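Local coordinates for surface layer protein (Geobacillus stearothermophilus, PDB 4UJ7) that belongs to a self-assembling bacterial surface layer, this chain being domains 5-6 of the longer protein, and binds calcium ions, at residues 127-130 with 131-134. Residues are numbered along the deposited sequence; the frame is centred on the assembly and turned at random.
With CA (calcium ion), chain B; CA (calcium ion), chain C.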
loop_
_atom_site.group_PDB
_atom_site.type_symbol
_atom_site.label_atom_id
_atom_site.label_comp_id
_atom_site.label_asym_id
_atom_site.label_seq_id
_atom_site.Cartn_x
_atom_site.Cartn_y
_atom_site.Cartn_z
ATOM N N ALA A 127 9.218 15.099 17.304
ATOM C CA ALA A 127 8.778 14.454 18.530
ATOM C C ALA A 127 7.258 14.514 18.741
ATOM O O ALA A 127 6.716 13.766 19.554
ATOM C CB ALA A 127 9.529 15.046 19.723
ATOM N N THR A 128 6.555 15.371 17.993
ATOM C CA THR A 128 5.139 15.628 18.312
ATOM C C THR A 128 4.111 15.638 17.170
ATOM O O THR A 128 2.985 16.121 17.375
ATOM C CB THR A 128 4.971 16.963 19.063
ATOM O OG1 THR A 128 5.772 17.967 18.423
ATOM C CG2 THR A 128 5.385 16.813 20.515
ATOM N N GLU A 129 4.449 15.126 15.991
ATOM C CA GLU A 129 3.467 15.191 14.889
ATOM C C GLU A 129 2.186 14.421 15.220
ATOM O O GLU A 129 2.216 13.420 15.934
ATOM C CB GLU A 129 4.076 14.780 13.529
ATOM C CG GLU A 129 4.201 13.277 13.285
ATOM C CD GLU A 129 5.374 12.614 13.996
ATOM O OE1 GLU A 129 6.197 13.286 14.648
ATOM O OE2 GLU A 129 5.449 11.374 13.903
ATOM N N SER A 130 1.055 14.940 14.750
ATOM C CA SER A 130 -0.241 14.306 14.948
ATOM C C SER A 130 -0.969 14.280 13.603
ATOM O O SER A 130 -1.188 15.336 12.999
ATOM C CB SER A 130 -1.060 15.081 15.992
ATOM O OG SER A 130 -2.251 14.395 16.337
ATOM N N PRO A 131 -1.323 13.081 13.107
ATOM C CA PRO A 131 -1.131 11.761 13.709
ATOM C C PRO A 131 0.345 11.358 13.712
ATOM O O PRO A 131 1.121 11.874 12.912
ATOM C CB PRO A 131 -1.921 10.836 12.779
ATOM C CG PRO A 131 -1.897 11.515 11.457
ATOM C CD PRO A 131 -1.853 12.990 11.731
ATOM N N ALA A 132 0.718 10.452 14.612
ATOM C CA ALA A 132 2.092 9.926 14.627
ATOM C C ALA A 132 2.434 9.313 13.266
ATOM O O ALA A 132 1.609 8.644 12.660
ATOM C CB ALA A 132 2.255 8.909 15.737
ATOM N N ASN A 133 3.658 9.546 12.790
ATOM C CA ASN A 133 4.063 9.109 11.461
ATOM C C ASN A 133 5.489 8.586 11.524
ATOM O O ASN A 133 6.430 9.192 10.996
ATOM C CB ASN A 133 3.952 10.285 10.482
ATOM C CG ASN A 133 4.204 9.884 9.037
ATOM O OD1 ASN A 133 4.279 8.693 8.705
ATOM N ND2 ASN A 133 4.374 10.878 8.175
ATOM N N ASN A 134 5.644 7.445 12.189
ATOM C CA ASN A 134 6.981 6.996 12.579
ATOM C C ASN A 134 7.496 5.768 11.852
ATOM O O ASN A 134 8.516 5.177 12.235
ATOM C CB ASN A 134 7.024 6.811 14.096
ATOM C CG ASN A 134 6.907 8.137 14.842
ATOM O OD1 ASN A 134 7.542 9.139 14.484
ATOM N ND2 ASN A 134 6.101 8.138 15.900
HETATM CA CA CA B . 7.646 11.430 15.018
HETATM CA CA CA C . 4.748 6.947 7.296
HETATM O O HOH W 1 6.485 10.995 17.082
HETATM O O HOH W 2 9.400 10.386 16.292
HETATM O O HOH W 3 3.940 5.774 9.442
HETATM O O HOH W 4 2.302 7.079 7.059
#
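Glu-129 curls past the carbonyl of Pro-131 to meet Asn-133 and Asn-134 in a calcium-binding loop of a Big2 (bacterial Ig-like) domain, at the surface between strands 122-124 and 135-144. A cis peptide bond joins Ser-130 to Pro-131 and turns the chain. Glu-129 CG lies 3.4 Å from Pro-131 O. The first torsion of Glu-129 (chi1 80°) sets CG between its backbone N and carbonyl carbon, and a bend at chi2 carries the carboxylate inside the turn. Asn-133 gives its backbone N-H to Glu-129 OE2 at 2.8 Å, on the anti lone pair, with an N-H...O angle of 159°. The metal holds both carboxylate oxygens, and this N-H, a third bond, further limits its rotation. The side chain of Asn-133 extends to a different site, chi1 -173°, and its OD1 binds a second calcium at 2.3 Å, with the carboxylates of Asp-119 and Asp-120 and the backbone oxygens of Lys-122 and Asp-135. One residue thus links two metal sites. Asn-134 returns to the first calcium, which Glu-129 holds through both OE1 and OE2; Asp-124 and Ser-126 add backbone oxygens. Asn-134 OD1 binds this ion at 2.4 Å, while its ND2 donates to a calcium-bound water 3.1 Å away.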